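Long-range contacts in 433aa long hypothetical phosphoribosylglycinamide formyl transferase (Pyrococcus horikoshii, PDB 2CZG), which is an uncharacterised protein of the ATP-grasp family, probably related to PurT, combining a Rossmann-like preATP-grasp domain with ATP-grasp and PurT-type C-terminal domains: residues 5-10 and 323-328; 22-27 and 45-50; 213-218 and 225-230. All blocks are in the same frame, centred on the assembly; numbering follows the deposited sequence.

Interaction 1 of 3, residues 5-10 and 323-328; sequences IKLRDE and GLPIPG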
ATOM      1  N   ILE A   5      10.371  25.049   4.147  1.00 39.11           N
ATOM      2  CA  ILE A   5      11.197  24.258   3.260  1.00 33.80           C
ATOM      3  C   ILE A   5      11.152  24.674   1.807  1.00 37.12           C
ATOM      4  O   ILE A   5      10.357  25.529   1.408  1.00 32.20           O
ATOM      5  CB  ILE A   5      10.828  22.760   3.360  1.00 37.18           C
ATOM      6  CG1 ILE A   5       9.390  22.537   2.878  1.00 31.50           C
ATOM      7  CG2 ILE A   5      10.965  22.288   4.813  1.00 26.93           C
ATOM      8  CD1 ILE A   5       9.055  21.060   2.643  1.00 30.64           C
ATOM      9  N   LYS A   6      12.015  24.042   1.018  1.00 38.21           N
ATOM     10  CA  LYS A   6      12.115  24.319  -0.408  1.00 37.52           C
ATOM     11  C   LYS A   6      11.846  23.066  -1.240  1.00 34.31           C
ATOM     12  O   LYS A   6      11.781  21.958  -0.708  1.00 33.20           O
ATOM     13  CB  LYS A   6      13.514  24.865  -0.741  1.00 39.93           C
ATOM     14  CG  LYS A   6      13.872  26.155  -0.009  1.00 53.84           C
ATOM     15  CD  LYS A   6      15.194  26.743  -0.485  1.00 63.46           C
ATOM     16  CE  LYS A   6      15.503  28.070   0.211  1.00 71.31           C
ATOM     17  NZ  LYS A   6      16.761  28.709  -0.293  1.00 70.67           N
ATOM     18  N   LEU A   7      11.679  23.259  -2.545  1.00 28.74           N
ATOM     19  CA  LEU A   7      11.465  22.163  -3.483  1.00 28.07           C
ATOM     20  C   LEU A   7      12.526  21.107  -3.188  1.00 27.48           C
ATOM     21  O   LEU A   7      13.705  21.436  -3.031  1.00 22.12           O
ATOM     22  CB  LEU A   7      11.685  22.655  -4.907  1.00 22.91           C
ATOM     23  CG  LEU A   7      10.815  22.189  -6.069  1.00 33.12           C
ATOM     24  CD1 LEU A   7      11.647  22.322  -7.330  1.00 23.07           C
ATOM     25  CD2 LEU A   7      10.335  20.776  -5.896  1.00 30.97           C
ATOM     26  N   ARG A   8      12.127  19.842  -3.124  1.00 27.45           N
ATOM     27  CA  ARG A   8      13.091  18.786  -2.845  1.00 25.81           C
ATOM     28  C   ARG A   8      13.340  17.915  -4.070  1.00 29.47           C
ATOM     29  O   ARG A   8      12.398  17.432  -4.709  1.00 23.19           O
ATOM     30  CB  ARG A   8      12.619  17.925  -1.672  1.00 26.44           C
ATOM     31  CG  ARG A   8      13.320  16.577  -1.590  1.00 22.91           C
ATOM     32  CD  ARG A   8      12.980  15.796  -0.318  1.00 25.25           C
ATOM     33  NE  ARG A   8      13.994  16.015   0.719  1.00 37.52           N
ATOM     34  CZ  ARG A   8      13.769  16.770   1.776  1.00 23.25           C
ATOM     35  NH1 ARG A   8      12.588  17.335   1.903  1.00 43.70           N
ATOM     36  NH2 ARG A   8      14.700  16.970   2.688  1.00 28.31           N
ATOM     37  N   ASP A   9      14.619  17.717  -4.372  1.00 22.19           N
ATOM     38  CA  ASP A   9      15.059  16.913  -5.506  1.00 28.54           C
ATOM     39  C   ASP A   9      15.751  15.627  -5.037  1.00 26.14           C
ATOM     40  O   ASP A   9      16.073  14.750  -5.847  1.00 23.53           O
ATOM     41  CB  ASP A   9      16.059  17.736  -6.341  1.00 21.47           C
ATOM     42  CG  ASP A   9      16.478  17.029  -7.631  1.00 28.19           C
ATOM     43  OD1 ASP A   9      15.588  16.710  -8.450  1.00 32.49           O
ATOM     44  OD2 ASP A   9      17.691  16.794  -7.825  1.00 25.90           O
ATOM     45  N   GLU A  10      15.950  15.514  -3.727  1.00 22.10           N
ATOM     46  CA  GLU A  10      16.682  14.383  -3.158  1.00 27.84           C
ATOM     47  C   GLU A  10      16.088  13.782  -1.878  1.00 25.79           C
ATOM     48  O   GLU A  10      15.399  14.466  -1.113  1.00 24.51           O
ATOM     49  CB  GLU A  10      18.126  14.856  -2.875  1.00 22.01           C
ATOM     50  CG  GLU A  10      19.103  13.829  -2.280  1.00 31.35           C
ATOM     51  CD  GLU A  10      19.077  13.745  -0.749  1.00 36.97           C
ATOM     52  OE1 GLU A  10      18.379  14.547  -0.100  1.00 35.56           O
ATOM     53  OE2 GLU A  10      19.772  12.870  -0.186  1.00 40.71           O
ATOM     54  N   GLY A 323       8.239  18.457   0.362  1.00 22.52           N
ATOM     55  CA  GLY A 323       8.666  19.381  -0.675  1.00 22.56           C
ATOM     56  C   GLY A 323       8.785  18.752  -2.044  1.00 23.35           C
ATOM     57  O   GLY A 323       9.415  19.312  -2.939  1.00 29.48           O
ATOM     58  N   LEU A 324       8.173  17.585  -2.212  1.00 22.97           N
ATOM     59  CA  LEU A 324       8.214  16.864  -3.479  1.00 22.42           C
ATOM     60  C   LEU A 324       7.052  17.277  -4.378  1.00 25.51           C
ATOM     61  O   LEU A 324       6.021  17.755  -3.901  1.00 27.12           O
ATOM     62  CB  LEU A 324       8.148  15.356  -3.214  1.00 22.68           C
ATOM     63  CG  LEU A 324       9.313  14.807  -2.381  1.00 27.85           C
ATOM     64  CD1 LEU A 324       8.955  13.414  -1.856  1.00 28.05           C
ATOM     65  CD2 LEU A 324      10.592  14.762  -3.243  1.00 20.73           C
ATOM     66  N   PRO A 325       7.211  17.113  -5.699  1.00 26.58           N
ATOM     67  CA  PRO A 325       6.138  17.482  -6.621  1.00 25.40           C
ATOM     68  C   PRO A 325       5.015  16.460  -6.655  1.00 28.48           C
ATOM     69  O   PRO A 325       5.135  15.363  -6.111  1.00 26.65           O
ATOM     70  CB  PRO A 325       6.852  17.558  -7.963  1.00 25.87           C
ATOM     71  CG  PRO A 325       7.911  16.529  -7.838  1.00 20.83           C
ATOM     72  CD  PRO A 325       8.443  16.785  -6.441  1.00 24.92           C
ATOM     73  N   ILE A 326       3.921  16.843  -7.305  1.00 24.94           N
ATOM     74  CA  ILE A 326       2.769  15.972  -7.483  1.00 26.57           C
ATOM     75  C   ILE A 326       2.266  16.219  -8.914  1.00 31.78           C
ATOM     76  O   ILE A 326       1.915  17.341  -9.275  1.00 25.05           O
ATOM     77  CB  ILE A 326       1.642  16.281  -6.460  1.00 19.27           C
ATOM     78  CG1 ILE A 326       2.142  16.013  -5.031  1.00 22.59           C
ATOM     79  CG2 ILE A 326       0.448  15.397  -6.740  1.00 15.40           C
ATOM     80  CD1 ILE A 326       1.200  16.478  -3.909  1.00 11.64           C
ATOM     81  N   PRO A 327       2.251  15.171  -9.755  1.00 34.37           N
ATOM     82  CA  PRO A 327       1.785  15.350 -11.137  1.00 35.01           C
ATOM     83  C   PRO A 327       0.325  15.737 -11.154  1.00 36.89           C
ATOM     84  O   PRO A 327      -0.468  15.223 -10.363  1.00 42.79           O
ATOM     85  CB  PRO A 327       2.008  13.973 -11.778  1.00 29.61           C
ATOM     86  CG  PRO A 327       3.048  13.328 -10.897  1.00 34.29           C
ATOM     87  CD  PRO A 327       2.653  13.776  -9.512  1.00 29.30           C
ATOM     88  N   GLY A 328      -0.026  16.642 -12.060  1.00 39.45           N
ATOM     89  CA  GLY A 328      -1.403  17.078 -12.168  1.00 40.81           C
ATOM     90  C   GLY A 328      -1.897  17.082 -13.596  1.00 43.92           C
ATOM     91  O   GLY A 328      -1.287  16.488 -14.486  1.00 48.06           O
TER
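R8 and G323 meet through the flat peptide group that carries G323 O: R8 N comes from above its plane, 45° out of it, and R8 N to G323 O is 2.8 Å, a nearly straight N-H bond. The other flat group, the R8 guanidinium, bonds L322 O through NH1, has E10 O in plane at its edge (a weak, doubtful bond to NE), and forms a long, weak ion pair from NH2 to D84. L7 packs its methyl CD2 3.4 Å from G323 O. I5 CD1 reaches the amide that precedes, 3.6 Å from G323 N. The R8 chain runs out with CG anti to the backbone N (chi1 162°), which lays CG 3.7 Å from L324 CD2, before bending at chi3. L324 CD2 also sits 3.5 Å from R8 O. G323, just past helix 313-322, closes its last turn in a Schellman motif, with positive phi; K6 O and I5 CD1 lie on the side where a side chain would point. D9 turns both carboxylate oxygens to backbone N-H groups of V363 and G361 of the second subunit. Two successive carbonyls at a helix C-terminus thus accept from one residue, and the positive guanidinium probably offsets the helix dipole.

Interaction 2 of 3, residues 22-27 and 45-50; sequences ILLLGS and VVAVDR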
ATOM      1  N   ILE A  22       9.966  12.120   9.380  1.00 24.17           N
ATOM      2  CA  ILE A  22       8.714  12.792   9.678  1.00 22.56           C
ATOM      3  C   ILE A  22       8.312  12.421  11.105  1.00 27.73           C
ATOM      4  O   ILE A  22       8.646  11.333  11.599  1.00 19.44           O
ATOM      5  CB  ILE A  22       7.569  12.421   8.697  1.00 22.38           C
ATOM      6  CG1 ILE A  22       7.345  10.912   8.702  1.00 18.46           C
ATOM      7  CG2 ILE A  22       7.878  12.980   7.275  1.00 10.25           C
ATOM      8  CD1 ILE A  22       6.069  10.477   7.953  1.00 18.07           C
ATOM      9  N   LEU A  23       7.639  13.361  11.772  1.00 24.46           N
ATOM     10  CA  LEU A  23       7.156  13.174  13.129  1.00 26.01           C
ATOM     11  C   LEU A  23       5.632  13.241  13.076  1.00 26.51           C
ATOM     12  O   LEU A  23       5.062  14.290  12.755  1.00 20.42           O
ATOM     13  CB  LEU A  23       7.674  14.275  14.055  1.00 18.61           C
ATOM     14  CG  LEU A  23       7.305  14.130  15.545  1.00 29.70           C
ATOM     15  CD1 LEU A  23       7.939  12.840  16.092  1.00 21.08           C
ATOM     16  CD2 LEU A  23       7.797  15.350  16.354  1.00 16.37           C
ATOM     17  N   LEU A  24       4.986  12.116  13.374  1.00 21.64           N
ATOM     18  CA  LEU A  24       3.532  12.038  13.378  1.00 18.26           C
ATOM     19  C   LEU A  24       2.989  12.270  14.787  1.00 16.44           C
ATOM     20  O   LEU A  24       3.272  11.504  15.712  1.00 18.48           O
ATOM     21  CB  LEU A  24       3.084  10.662  12.887  1.00 25.34           C
ATOM     22  CG  LEU A  24       3.379  10.218  11.454  1.00 27.24           C
ATOM     23  CD1 LEU A  24       3.070   8.722  11.339  1.00 22.07           C
ATOM     24  CD2 LEU A  24       2.535  11.017  10.476  1.00 23.24           C
ATOM     25  N   LEU A  25       2.230  13.344  14.967  1.00 18.91           N
ATOM     26  CA  LEU A  25       1.645  13.633  16.274  1.00 16.91           C
ATOM     27  C   LEU A  25       0.211  13.145  16.132  1.00 17.24           C
ATOM     28  O   LEU A  25      -0.661  13.873  15.655  1.00 16.06           O
ATOM     29  CB  LEU A  25       1.696  15.142  16.571  1.00 19.55           C
ATOM     30  CG  LEU A  25       3.104  15.771  16.591  1.00 26.92           C
ATOM     31  CD1 LEU A  25       3.005  17.272  16.909  1.00 27.47           C
ATOM     32  CD2 LEU A  25       3.962  15.085  17.629  1.00 18.96           C
ATOM     33  N   GLY A  26      -0.007  11.896  16.539  1.00 19.46           N
ATOM     34  CA  GLY A  26      -1.301  11.244  16.415  1.00 17.05           C
ATOM     35  C   GLY A  26      -0.976  10.033  15.554  1.00 25.07           C
ATOM     36  O   GLY A  26      -0.437  10.183  14.443  1.00 18.51           O
ATOM     37  N   SER A  27      -1.297   8.838  16.039  1.00 21.03           N
ATOM     38  CA  SER A  27      -0.947   7.627  15.306  1.00 17.73           C
ATOM     39  C   SER A  27      -2.089   6.691  14.959  1.00 25.94           C
ATOM     40  O   SER A  27      -1.920   5.452  14.999  1.00 22.07           O
ATOM     41  CB  SER A  27       0.101   6.849  16.098  1.00 16.73           C
ATOM     42  OG  SER A  27       1.251   7.633  16.368  1.00 21.13           O
ATOM     43  N   VAL A  45      10.317   7.275  10.023  1.00 19.43           N
ATOM     44  CA  VAL A  45       9.073   7.649  10.674  1.00 18.95           C
ATOM     45  C   VAL A  45       9.074   7.480  12.191  1.00 20.26           C
ATOM     46  O   VAL A  45       9.380   6.402  12.711  1.00 24.57           O
ATOM     47  CB  VAL A  45       7.908   6.793  10.134  1.00 23.52           C
ATOM     48  CG1 VAL A  45       6.607   7.183  10.821  1.00 24.88           C
ATOM     49  CG2 VAL A  45       7.798   6.955   8.640  1.00 15.43           C
ATOM     50  N   VAL A  46       8.703   8.544  12.897  1.00 21.00           N
ATOM     51  CA  VAL A  46       8.601   8.507  14.345  1.00 12.09           C
ATOM     52  C   VAL A  46       7.132   8.815  14.632  1.00 15.19           C
ATOM     53  O   VAL A  46       6.615   9.855  14.227  1.00 18.25           O
ATOM     54  CB  VAL A  46       9.537   9.531  14.997  1.00 20.05           C
ATOM     55  CG1 VAL A  46       9.409   9.456  16.532  1.00 14.17           C
ATOM     56  CG2 VAL A  46      11.004   9.228  14.581  1.00 12.54           C
ATOM     57  N   ALA A  47       6.438   7.883  15.287  1.00 15.90           N
ATOM     58  CA  ALA A  47       5.011   8.074  15.583  1.00 16.75           C
ATOM     59  C   ALA A  47       4.810   8.375  17.061  1.00 18.26           C
ATOM     60  O   ALA A  47       5.440   7.748  17.926  1.00 18.89           O
ATOM     61  CB  ALA A  47       4.200   6.821  15.167  1.00 14.56           C
ATOM     62  N   VAL A  48       3.921   9.318  17.351  1.00 16.42           N
ATOM     63  CA  VAL A  48       3.658   9.749  18.724  1.00 17.28           C
ATOM     64  C   VAL A  48       2.169   9.692  19.011  1.00 21.25           C
ATOM     65  O   VAL A  48       1.350   9.979  18.132  1.00 17.96           O
ATOM     66  CB  VAL A  48       4.118  11.241  18.923  1.00 25.27           C
ATOM     67  CG1 VAL A  48       3.945  11.694  20.389  1.00 10.88           C
ATOM     68  CG2 VAL A  48       5.543  11.405  18.466  1.00 11.32           C
ATOM     69  N   ASP A  49       1.808   9.334  20.238  1.00 22.27           N
ATOM     70  CA  ASP A  49       0.395   9.290  20.604  1.00 19.08           C
ATOM     71  C   ASP A  49       0.273   9.041  22.089  1.00 22.85           C
ATOM     72  O   ASP A  49       1.284   8.881  22.777  1.00 24.38           O
ATOM     73  CB  ASP A  49      -0.367   8.215  19.825  1.00 18.64           C
ATOM     74  CG  ASP A  49      -1.809   8.630  19.532  1.00 23.64           C
ATOM     75  OD1 ASP A  49      -2.500   9.141  20.447  1.00 23.37           O
ATOM     76  OD2 ASP A  49      -2.254   8.448  18.388  1.00 21.63           O
ATOM     77  N   ARG A  50      -0.964   8.999  22.583  1.00 22.83           N
ATOM     78  CA  ARG A  50      -1.212   8.829  24.007  1.00 22.75           C
ATOM     79  C   ARG A  50      -1.194   7.386  24.531  1.00 28.05           C
ATOM     80  O   ARG A  50      -1.145   7.169  25.745  1.00 24.41           O
ATOM     81  CB  ARG A  50      -2.528   9.504  24.369  1.00 19.29           C
ATOM     82  CG  ARG A  50      -3.762   8.824  23.776  1.00 22.44           C
ATOM     83  CD  ARG A  50      -5.034   9.597  24.141  1.00 29.96           C
ATOM     84  NE  ARG A  50      -5.017  10.059  25.537  1.00 45.46           N
ATOM     85  CZ  ARG A  50      -5.166   9.288  26.620  1.00 56.13           C
ATOM     86  NH1 ARG A  50      -5.355   7.972  26.519  1.00 47.70           N
ATOM     87  NH2 ARG A  50      -5.109   9.840  27.825  1.00 61.32           N
TER
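S27 and D49 form the tight end of this parallel strand pair, where polar groups replace the aliphatic contacts found farther back. S27 N donates to D49 OD2 at 2.6 Å, approaching from the anti side and 30° out of the carboxylate plane. The other oxygen, OD1, accepts R50 N through its anti lone pair, so two backbone N-H groups fix the rotation of the carboxylate. V48 O is gripped twice, by G26 N at 2.8 Å and S27 OG at 2.9 Å, from opposite faces of its carbonyl plane. With OG beside its own backbone N (chi1 -57°), S27 also presses its hydroxyl to 3.3 Å from A47 CB. Toward I22 and V45 the fit is easier: their side chains lie alongside one another, I22 CG1 4.0 Å from V45 CG2, and L24 CD1 rests 3.9 Å from V45 CG1. On the other face L23 CD1 slants between V46 CG1 and V48 CG2, 3.7 Å from each. The chain opens to solvent just past D49, where R50 is exposed. The ladder runs I22 O, V46 N, V46 O, L24 N, L24 O, V48 N, and the two strands belong to a beta-alpha-beta unit of Rossmann type; G26 begins what looks like its glycine-rich turn, held here by the acid ending the second strand. Helix 29-40 covers the face of I22, L24 and V45 through I34, A35 and A38, and helix 55-59 meets L24, S27 and A47. Helix 71-81 backs L23, V46 and V48 from the other face, while strand 85-88 flanks 22-25 and strand 62-65 flanks 45-49.

Interaction 3 of 3, residues 213-218 and 225-230; sequences ELAVRH and IVTTFP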
ATOM      1  N   GLU A 213     -13.414  18.251  -0.244  1.00 27.57           N
ATOM      2  CA  GLU A 213     -12.517  18.510  -1.356  1.00 28.48           C
ATOM      3  C   GLU A 213     -11.122  18.407  -0.750  1.00 28.44           C
ATOM      4  O   GLU A 213     -10.783  19.162   0.171  1.00 25.32           O
ATOM      5  CB  GLU A 213     -12.758  19.893  -1.958  1.00 26.88           C
ATOM      6  CG  GLU A 213     -11.884  20.201  -3.174  1.00 24.69           C
ATOM      7  CD  GLU A 213     -11.862  19.074  -4.201  1.00 33.28           C
ATOM      8  OE1 GLU A 213     -12.923  18.449  -4.448  1.00 26.12           O
ATOM      9  OE2 GLU A 213     -10.776  18.821  -4.778  1.00 27.61           O
ATOM     10  N   LEU A 214     -10.335  17.456  -1.257  1.00 29.25           N
ATOM     11  CA  LEU A 214      -8.990  17.180  -0.751  1.00 28.15           C
ATOM     12  C   LEU A 214      -7.883  17.976  -1.441  1.00 30.62           C
ATOM     13  O   LEU A 214      -6.892  17.420  -1.943  1.00 26.33           O
ATOM     14  CB  LEU A 214      -8.722  15.672  -0.854  1.00 25.43           C
ATOM     15  CG  LEU A 214      -9.670  14.841   0.025  1.00 25.43           C
ATOM     16  CD1 LEU A 214      -9.666  13.377  -0.428  1.00 21.61           C
ATOM     17  CD2 LEU A 214      -9.256  14.973   1.499  1.00 18.16           C
ATOM     18  N   ALA A 215      -8.045  19.293  -1.427  1.00 27.32           N
ATOM     19  CA  ALA A 215      -7.094  20.189  -2.059  1.00 29.66           C
ATOM     20  C   ALA A 215      -5.704  20.060  -1.437  1.00 25.56           C
ATOM     21  O   ALA A 215      -5.566  20.038  -0.214  1.00 26.24           O
ATOM     22  CB  ALA A 215      -7.596  21.624  -1.956  1.00 32.67           C
ATOM     23  N   VAL A 216      -4.677  19.991  -2.285  1.00 23.63           N
ATOM     24  CA  VAL A 216      -3.307  19.873  -1.791  1.00 26.83           C
ATOM     25  C   VAL A 216      -2.427  21.026  -2.239  1.00 28.43           C
ATOM     26  O   VAL A 216      -2.361  21.339  -3.431  1.00 27.07           O
ATOM     27  CB  VAL A 216      -2.595  18.600  -2.289  1.00 27.33           C
ATOM     28  CG1 VAL A 216      -1.449  18.268  -1.339  1.00 21.63           C
ATOM     29  CG2 VAL A 216      -3.556  17.460  -2.419  1.00 34.06           C
ATOM     30  N   ARG A 217      -1.737  21.636  -1.283  1.00 25.30           N
ATOM     31  CA  ARG A 217      -0.820  22.725  -1.580  1.00 20.95           C
ATOM     32  C   ARG A 217       0.591  22.123  -1.602  1.00 29.21           C
ATOM     33  O   ARG A 217       1.066  21.569  -0.607  1.00 25.88           O
ATOM     34  CB  ARG A 217      -0.925  23.819  -0.508  1.00 22.86           C
ATOM     35  CG  ARG A 217      -2.197  24.690  -0.626  1.00 26.58           C
ATOM     36  CD  ARG A 217      -2.301  25.729   0.489  1.00 15.33           C
ATOM     37  NE  ARG A 217      -1.141  26.612   0.562  1.00 22.54           N
ATOM     38  CZ  ARG A 217      -0.958  27.709  -0.180  1.00 26.45           C
ATOM     39  NH1 ARG A 217      -1.862  28.084  -1.075  1.00 19.86           N
ATOM     40  NH2 ARG A 217       0.135  28.446  -0.007  1.00 19.33           N
ATOM     41  N   HIS A 218       1.249  22.218  -2.749  1.00 24.18           N
ATOM     42  CA  HIS A 218       2.591  21.678  -2.901  1.00 28.59           C
ATOM     43  C   HIS A 218       3.392  22.510  -3.906  1.00 32.89           C
ATOM     44  O   HIS A 218       2.854  23.398  -4.574  1.00 30.07           O
ATOM     45  CB  HIS A 218       2.497  20.256  -3.401  1.00 17.14           C
ATOM     46  CG  HIS A 218       1.833  20.144  -4.737  1.00 29.18           C
ATOM     47  ND1 HIS A 218       2.543  20.101  -5.919  1.00 24.31           N
ATOM     48  CD2 HIS A 218       0.524  20.101  -5.082  1.00 22.45           C
ATOM     49  CE1 HIS A 218       1.700  20.031  -6.934  1.00 18.02           C
ATOM     50  NE2 HIS A 218       0.472  20.032  -6.454  1.00 21.37           N
ATOM     51  N   ILE A 225       4.231  27.489  -4.812  1.00 31.25           N
ATOM     52  CA  ILE A 225       3.146  26.657  -4.339  1.00 29.40           C
ATOM     53  C   ILE A 225       1.901  26.712  -5.199  1.00 27.30           C
ATOM     54  O   ILE A 225       1.348  27.782  -5.437  1.00 33.04           O
ATOM     55  CB  ILE A 225       2.777  27.015  -2.889  1.00 30.04           C
ATOM     56  CG1 ILE A 225       4.038  26.912  -2.012  1.00 26.87           C
ATOM     57  CG2 ILE A 225       1.690  26.062  -2.375  1.00 25.92           C
ATOM     58  CD1 ILE A 225       3.831  27.289  -0.561  1.00 28.56           C
ATOM     59  N   VAL A 226       1.485  25.545  -5.693  1.00 27.11           N
ATOM     60  CA  VAL A 226       0.264  25.420  -6.473  1.00 24.06           C
ATOM     61  C   VAL A 226      -0.703  24.574  -5.657  1.00 32.31           C
ATOM     62  O   VAL A 226      -0.314  23.918  -4.677  1.00 27.76           O
ATOM     63  CB  VAL A 226       0.463  24.716  -7.852  1.00 34.41           C
ATOM     64  CG1 VAL A 226       1.275  25.617  -8.788  1.00 28.26           C
ATOM     65  CG2 VAL A 226       1.131  23.348  -7.666  1.00 29.39           C
ATOM     66  N   THR A 227      -1.965  24.600  -6.057  1.00 28.66           N
ATOM     67  CA  THR A 227      -3.001  23.857  -5.387  1.00 29.97           C
ATOM     68  C   THR A 227      -3.629  22.965  -6.433  1.00 32.02           C
ATOM     69  O   THR A 227      -4.105  23.459  -7.448  1.00 33.53           O
ATOM     70  CB  THR A 227      -4.075  24.803  -4.820  1.00 25.33           C
ATOM     71  OG1 THR A 227      -3.442  25.852  -4.086  1.00 25.05           O
ATOM     72  CG2 THR A 227      -5.001  24.055  -3.873  1.00 24.88           C
ATOM     73  N   THR A 228      -3.603  21.650  -6.223  1.00 31.21           N
ATOM     74  CA  THR A 228      -4.222  20.766  -7.197  1.00 34.31           C
ATOM     75  C   THR A 228      -5.424  20.091  -6.564  1.00 31.69           C
ATOM     76  O   THR A 228      -5.454  19.815  -5.361  1.00 30.89           O
ATOM     77  CB  THR A 228      -3.223  19.735  -7.783  1.00 34.55           C
ATOM     78  OG1 THR A 228      -3.567  18.419  -7.359  1.00 43.71           O
ATOM     79  CG2 THR A 228      -1.842  20.084  -7.387  1.00 17.95           C
ATOM     80  N   PHE A 229      -6.438  19.838  -7.374  1.00 33.16           N
ATOM     81  CA  PHE A 229      -7.648  19.279  -6.827  1.00 28.94           C
ATOM     82  C   PHE A 229      -8.087  17.904  -7.291  1.00 25.48           C
ATOM     83  O   PHE A 229      -8.207  17.646  -8.489  1.00 27.69           O
ATOM     84  CB  PHE A 229      -8.821  20.250  -7.060  1.00 30.06           C
ATOM     85  CG  PHE A 229      -8.561  21.663  -6.603  1.00 29.29           C
ATOM     86  CD1 PHE A 229      -7.856  22.559  -7.411  1.00 29.43           C
ATOM     87  CD2 PHE A 229      -9.054  22.110  -5.383  1.00 24.45           C
ATOM     88  CE1 PHE A 229      -7.650  23.879  -7.006  1.00 23.64           C
ATOM     89  CE2 PHE A 229      -8.854  23.426  -4.964  1.00 25.61           C
ATOM     90  CZ  PHE A 229      -8.147  24.316  -5.782  1.00 25.16           C
ATOM     91  N   PRO A 230      -8.327  16.994  -6.333  1.00 27.58           N
ATOM     92  CA  PRO A 230      -8.785  15.630  -6.622  1.00 28.34           C
ATOM     93  C   PRO A 230     -10.291  15.764  -6.817  1.00 29.11           C
ATOM     94  O   PRO A 230     -10.868  16.815  -6.502  1.00 24.68           O
ATOM     95  CB  PRO A 230      -8.479  14.866  -5.331  1.00 21.83           C
ATOM     96  CG  PRO A 230      -7.351  15.652  -4.723  1.00 28.21           C
ATOM     97  CD  PRO A 230      -7.795  17.071  -4.961  1.00 23.34           C
TER
HETATM   98  O   HOH W   1      -4.031  27.171  -2.030  1.00 28.95           O
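R217, in a non-hydrogen-bonded pair with T227, leans across T227 and I225. Its CB starts 3.9 Å from I225 CG2, and CG passes 3.9 Å from T227 OG1. A bend at chi3 (57°) then folds the guanidinium back over I225, whose CG2 lies against one face, nearer the rim than the middle; NH2 to I225 CG2 is 3.7 Å. NE is turned to G272 O, which accepts its hydrogen, and NH1 donates to a water lying in the guanidinium plane, 2.5 Å from NH1. The same water bonds to T227 OG1, bridging the two side chains, and D268 adds a long, weak ion pair to NH1. These strands make a beta hairpin of the ATP-grasp domain: V216 pairs with T228 and H218 with V226 through reciprocal N-H to O bonds, and the turn between strand 209-219 and strand 225-229 closes its end. On the opposite face of the hairpin from R217, the H218 ring carries V226 CG2 over one face, 3.8 Å from the ring centroid and 27° off its normal, a CH-pi contact, though the ring sits too close to T228 in the model, so its exact position is less sure. At the far end L214 is the centre of an inverse gamma turn, and its carbonyl O lies 3.2 Å from P230 CD. A215 CB packs 3.7 Å from F229 CE2. E213 bends at chi2, so that OE2 comes 3.3 Å from F229 CB and lies near the plane of the ring, at its edge, while the ring itself meets Y260 of helix 253-270.

How the interactions relate
Interactions 1 and 3 are neighbours, their centres about 13 Å apart, and they touch: I326 O lies 3.6 Å from H218 CE1, and I326 CD1 lies 4.1 Å from V216 CG1. R335 touches both, donating to I326 O and packing on H218, V226 and T228. Interaction 2 stands apart, centred about 22 Å from interaction 1 and about 24 Å from interaction 3; its nearest atoms to them are about 8 and 14 Å away. Both later contacts fall within the span of chain that 5-10 and 323-328 bring together. A bound glycerol, probably from the crystallisation liquor, lies about 4 Å from the T227 side chain in interaction 3.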